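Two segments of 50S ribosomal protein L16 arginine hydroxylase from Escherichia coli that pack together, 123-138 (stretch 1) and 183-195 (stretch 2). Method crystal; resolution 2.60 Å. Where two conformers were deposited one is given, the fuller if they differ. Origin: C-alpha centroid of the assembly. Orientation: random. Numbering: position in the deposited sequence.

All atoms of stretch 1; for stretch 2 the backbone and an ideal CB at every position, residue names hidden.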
# COMPACT_ATOMS: atom_id res chain seq x y z
N GLY B 123 5.45 33.83 -8.88
CA GLY B 123 4.05 34.20 -8.70
C GLY B 123 3.56 33.92 -7.29
O GLY B 123 4.32 33.41 -6.47
N PRO B 124 2.29 34.25 -7.00
CA PRO B 124 1.76 33.93 -5.67
C PRO B 124 1.50 32.43 -5.53
O PRO B 124 1.01 31.83 -6.48
CB PRO B 124 0.43 34.69 -5.61
CG PRO B 124 0.26 35.38 -6.94
CD PRO B 124 1.24 34.75 -7.89
N HIS B 125 1.82 31.84 -4.38
CA HIS B 125 1.62 30.41 -4.20
C HIS B 125 1.52 29.95 -2.74
O HIS B 125 1.94 30.66 -1.82
CB HIS B 125 2.69 29.61 -4.94
CG HIS B 125 4.08 29.85 -4.44
ND1 HIS B 125 4.84 28.86 -3.85
CD2 HIS B 125 4.85 30.96 -4.44
CE1 HIS B 125 6.01 29.35 -3.51
NE2 HIS B 125 6.04 30.63 -3.85
N LEU B 126 0.99 28.75 -2.55
CA LEU B 126 0.91 28.11 -1.25
C LEU B 126 1.89 26.94 -1.18
O LEU B 126 2.17 26.29 -2.18
CB LEU B 126 -0.51 27.59 -1.00
CG LEU B 126 -1.51 28.58 -0.39
CD1 LEU B 126 -2.87 27.94 -0.20
CD2 LEU B 126 -0.97 29.06 0.94
N ASP B 127 2.42 26.69 0.02
CA ASP B 127 3.24 25.51 0.26
C ASP B 127 2.60 24.69 1.36
O ASP B 127 1.82 25.21 2.16
CB ASP B 127 4.67 25.90 0.68
CG ASP B 127 5.50 26.40 -0.49
OD1 ASP B 127 5.07 26.25 -1.65
OD2 ASP B 127 6.61 26.93 -0.24
N GLN B 128 2.89 23.39 1.40
CA GLN B 128 2.45 22.56 2.51
C GLN B 128 3.52 22.43 3.58
O GLN B 128 3.36 21.70 4.56
CB GLN B 128 1.99 21.17 2.03
CG GLN B 128 0.61 21.17 1.40
CD GLN B 128 -0.45 21.84 2.27
OE1 GLN B 128 -1.28 22.59 1.77
NE2 GLN B 128 -0.41 21.56 3.57
N TYR B 129 4.63 23.15 3.39
CA TYR B 129 5.76 23.02 4.29
C TYR B 129 6.30 24.37 4.78
O TYR B 129 6.09 25.40 4.15
CB TYR B 129 6.88 22.24 3.60
CG TYR B 129 6.41 20.98 2.92
CD1 TYR B 129 6.22 19.81 3.65
CD2 TYR B 129 6.14 20.96 1.56
CE1 TYR B 129 5.78 18.65 3.03
CE2 TYR B 129 5.71 19.81 0.93
CZ TYR B 129 5.53 18.66 1.67
OH TYR B 129 5.09 17.51 1.05
N ASP B 130 7.01 24.33 5.90
CA ASP B 130 7.69 25.49 6.43
C ASP B 130 8.87 25.83 5.53
O ASP B 130 9.44 24.94 4.89
CB ASP B 130 8.20 25.22 7.84
CG ASP B 130 7.11 24.71 8.77
OD1 ASP B 130 6.84 23.49 8.75
OD2 ASP B 130 6.53 25.54 9.51
N VAL B 131 9.23 27.10 5.47
CA VAL B 131 10.38 27.52 4.68
C VAL B 131 11.06 28.74 5.28
O VAL B 131 10.40 29.61 5.85
CB VAL B 131 10.00 27.78 3.19
CG1 VAL B 131 9.09 29.00 3.07
CG2 VAL B 131 11.24 27.93 2.32
N PHE B 132 12.39 28.79 5.19
CA PHE B 132 13.12 30.01 5.51
C PHE B 132 13.68 30.58 4.22
O PHE B 132 14.44 29.91 3.53
CB PHE B 132 14.26 29.72 6.49
CG PHE B 132 13.81 29.42 7.89
CD1 PHE B 132 13.48 28.12 8.25
CD2 PHE B 132 13.74 30.42 8.84
CE1 PHE B 132 13.07 27.84 9.54
CE2 PHE B 132 13.33 30.14 10.13
CZ PHE B 132 13.00 28.85 10.48
N ILE B 133 13.30 31.80 3.88
CA ILE B 133 13.78 32.39 2.64
C ILE B 133 14.83 33.47 2.92
O ILE B 133 14.53 34.54 3.44
CB ILE B 133 12.64 32.97 1.79
CG1 ILE B 133 11.58 31.90 1.53
CG2 ILE B 133 13.18 33.53 0.48
CD1 ILE B 133 10.32 32.41 0.86
N ILE B 134 16.07 33.16 2.55
CA ILE B 134 17.22 34.01 2.84
C ILE B 134 17.55 34.90 1.65
O ILE B 134 17.79 34.41 0.54
CB ILE B 134 18.46 33.15 3.15
CG1 ILE B 134 18.15 32.15 4.27
CG2 ILE B 134 19.64 34.03 3.53
CD1 ILE B 134 19.16 31.02 4.38
N GLN B 135 17.56 36.20 1.88
CA GLN B 135 17.94 37.15 0.84
C GLN B 135 19.46 37.18 0.66
O GLN B 135 20.20 37.39 1.62
CB GLN B 135 17.42 38.55 1.15
CG GLN B 135 17.81 39.60 0.12
CD GLN B 135 17.16 39.37 -1.23
OE1 GLN B 135 15.96 39.11 -1.32
NE2 GLN B 135 17.96 39.46 -2.29
N GLY B 136 19.89 36.97 -0.58
CA GLY B 136 21.29 37.07 -0.96
C GLY B 136 21.55 38.41 -1.60
O GLY B 136 20.96 39.42 -1.20
N THR B 137 22.46 38.44 -2.58
CA THR B 137 22.74 39.66 -3.33
C THR B 137 21.47 40.22 -3.95
O THR B 137 20.58 39.47 -4.35
CB THR B 137 23.73 39.41 -4.48
OG1 THR B 137 23.09 38.61 -5.49
CG2 THR B 137 24.98 38.71 -3.99
N GLY B 138 21.39 41.55 -4.03
CA GLY B 138 20.25 42.20 -4.63
C GLY B 138 19.11 42.41 -3.66
O GLY B 138 19.30 42.34 -2.44
N UNK B 183 3.46 26.64 6.77
CA UNK B 183 2.60 26.15 5.69
C UNK B 183 1.19 26.73 5.76
O UNK B 183 0.65 26.91 6.85
CB UNK B 183 2.53 24.62 5.73
N UNK B 184 0.60 27.02 4.60
CA UNK B 184 -0.76 27.53 4.55
C UNK B 184 -0.86 29.02 4.30
O UNK B 184 -1.95 29.54 4.06
CB UNK B 184 -1.48 27.20 5.86
N UNK B 185 0.27 29.71 4.37
CA UNK B 185 0.29 31.15 4.15
C UNK B 185 0.69 31.48 2.72
O UNK B 185 1.80 31.18 2.30
CB UNK B 185 1.25 31.83 5.13
N UNK B 186 -0.23 32.10 1.96
CA UNK B 186 0.09 32.47 0.58
C UNK B 186 1.18 33.52 0.55
O UNK B 186 1.16 34.47 1.33
CB UNK B 186 -1.15 32.98 -0.15
N UNK B 187 2.14 33.34 -0.35
CA UNK B 187 3.24 34.28 -0.46
C UNK B 187 3.68 34.45 -1.90
O UNK B 187 3.50 33.57 -2.74
CB UNK B 187 4.42 33.82 0.40
N UNK B 188 4.24 35.62 -2.19
CA UNK B 188 4.74 35.93 -3.51
C UNK B 188 5.93 36.85 -3.34
O UNK B 188 5.93 37.68 -2.44
CB UNK B 188 3.66 36.56 -4.39
N UNK B 189 6.93 36.73 -4.19
CA UNK B 189 8.01 37.68 -4.15
C UNK B 189 8.66 37.84 -5.50
O UNK B 189 8.64 36.92 -6.32
CB UNK B 189 9.05 37.26 -3.11
N UNK B 190 9.26 39.00 -5.72
CA UNK B 190 9.83 39.31 -7.02
C UNK B 190 11.01 40.26 -6.92
O UNK B 190 11.07 41.10 -6.02
CB UNK B 190 8.76 39.91 -7.93
N UNK B 191 11.95 40.12 -7.84
CA UNK B 191 13.19 40.88 -7.78
C UNK B 191 12.98 42.35 -8.11
O UNK B 191 12.23 42.70 -9.02
CB UNK B 191 14.22 40.28 -8.74
N UNK B 192 13.64 43.21 -7.33
CA UNK B 192 13.75 44.62 -7.66
C UNK B 192 15.07 44.79 -8.39
O UNK B 192 15.10 45.17 -9.57
CB UNK B 192 13.67 45.51 -6.42
N UNK B 193 16.17 44.52 -7.69
CA UNK B 193 17.46 44.41 -8.35
C UNK B 193 17.71 42.93 -8.65
O UNK B 193 16.88 42.09 -8.32
CB UNK B 193 18.58 45.00 -7.49
N UNK B 194 18.83 42.61 -9.29
CA UNK B 194 19.17 41.22 -9.59
C UNK B 194 19.34 40.48 -8.28
O UNK B 194 20.14 40.88 -7.44
CB UNK B 194 20.44 41.12 -10.44
N UNK B 195 18.62 39.37 -8.11
CA UNK B 195 18.49 38.79 -6.79
C UNK B 195 18.77 37.29 -6.68
O UNK B 195 18.50 36.51 -7.59
CB UNK B 195 17.07 39.06 -6.28

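At position 183 the CA-to-CB bond points toward stretch 1, and the ideal CB lies only 3.2 Å from Gln128 C. Little depth remains, so a small or compact side chain suits; phi of -65° also permits proline. The residue is Pro183, whose CB packs on the backbone, 3.3 Å from Gln128 O, while its CD lies 3.2 Å from Asp130 OD2.

Position 184 has phi 103° and psi -10°, where a CB would be jammed against the preceding carbonyl oxygen. Glycine is called for, and Gly184 is found; its N donates a hydrogen bond to Asp127 O (3.3 Å).

The CB of 185 points away from stretch 1, which therefore hardly restricts the choice. The residue is Phe185. A water donates to its O (2.5 Å) and accepts a weak bond from Asp127 N.

Position 186 points sideways, its ideal CB 4.1 Å from Leu126 CD2. An apolar residue fits, and with phi -65° and no bond to stretch 1 asked of its N, proline is possible. Pro186 places CD 3.8 Å from Leu126 CD2, while its CA makes a CA-H...O contact with His125 O (3.5 Å).

Position 187 pairs with His125 in a single antiparallel bridge: His125 N donates to the O of 187 (2.9 Å), and the N of 187 donates to His125 O (3.1 Å). CB points sideways, but a side chain could turn back toward the His125 ring and the Asp127 carboxylate, so an aromatic or a polar donor would suit. His187 is both. With chi1 at p, its ring edge meets the face of His125, centroids 4.2 Å apart and planes at 65°. ND1 donates to Phe185 O (2.9 Å), and a water bridges NE2 (2.9 Å) to Asp127 OD2 (2.8 Å).

At 188 the ideal CB sits 3.5 Å from Pro124 CA, a tight approach that favours an unbranched chain, apolar or polar. Glu188 runs extended (t, t) beside Gly123 and Pro124, its OE2 3.6 Å from Pro124 CD.

From 189 to 192 the chain leaves stretch 1. At 189 the visible atoms set little preference; Gly189 is there, its N joined by a water to Gly123 O. Positions 190, 191 and 192 are equally unconstrained, and hold Tyr190, Ala191 and Leu192.

Position 193 points toward Gly138 with room to extend; many residues would do, and Glu193 is there. At 194 the side chain is free; Asn194 leads away, while its O receives Gly138 CA (3.1 Å). Position 195, with CB 4.1 Å from Gln135 NE2, suits a small residue: Ala195.

Stretch 2, residues 183-195: PGFPHEGYALENA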
# COMPACT_ATOMS: atom_id res chain seq x y z
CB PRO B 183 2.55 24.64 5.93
CG PRO B 183 2.90 24.47 7.36
CD PRO B 183 3.90 25.54 7.65
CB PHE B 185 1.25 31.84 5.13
CG PHE B 185 0.76 31.85 6.55
CD1 PHE B 185 0.92 30.74 7.35
CD2 PHE B 185 0.13 32.97 7.08
CE1 PHE B 185 0.47 30.73 8.66
CE2 PHE B 185 -0.32 32.97 8.39
CZ PHE B 185 -0.15 31.85 9.18
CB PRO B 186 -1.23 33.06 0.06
CG PRO B 186 -1.94 33.51 1.29
CD PRO B 186 -1.58 32.53 2.36
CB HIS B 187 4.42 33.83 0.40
CG HIS B 187 4.85 32.42 0.14
ND1 HIS B 187 4.29 31.34 0.77
CD2 HIS B 187 5.80 31.92 -0.70
CE1 HIS B 187 4.86 30.23 0.34
NE2 HIS B 187 5.78 30.55 -0.55
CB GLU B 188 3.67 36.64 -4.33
CG GLU B 188 4.13 37.10 -5.70
CD GLU B 188 3.05 37.83 -6.47
OE1 GLU B 188 2.14 38.39 -5.83
OE2 GLU B 188 3.12 37.83 -7.72
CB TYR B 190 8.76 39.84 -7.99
CG TYR B 190 8.19 41.20 -7.65
CD1 TYR B 190 8.82 42.37 -8.08
CD2 TYR B 190 7.01 41.33 -6.93
CE1 TYR B 190 8.30 43.61 -7.78
CE2 TYR B 190 6.48 42.57 -6.62
CZ TYR B 190 7.13 43.71 -7.05
OH TYR B 190 6.62 44.96 -6.76
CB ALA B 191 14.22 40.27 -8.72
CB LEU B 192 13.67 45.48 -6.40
CG LEU B 192 12.37 45.33 -5.61
CD1 LEU B 192 12.26 46.37 -4.51
CD2 LEU B 192 11.17 45.41 -6.55
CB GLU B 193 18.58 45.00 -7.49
CG GLU B 193 18.55 46.53 -7.40
CD GLU B 193 17.89 47.02 -6.12
OE1 GLU B 193 18.49 46.86 -5.04
OE2 GLU B 193 16.78 47.58 -6.20
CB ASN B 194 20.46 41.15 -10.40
CG ASN B 194 20.23 41.12 -11.89
OD1 ASN B 194 19.10 41.25 -12.37
ND2 ASN B 194 21.31 40.96 -12.65
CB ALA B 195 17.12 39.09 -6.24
O HOH W 1 6.96 34.09 -5.48
O HOH W 2 2.74 28.84 2.51
O HOH W 3 8.12 28.96 -1.33
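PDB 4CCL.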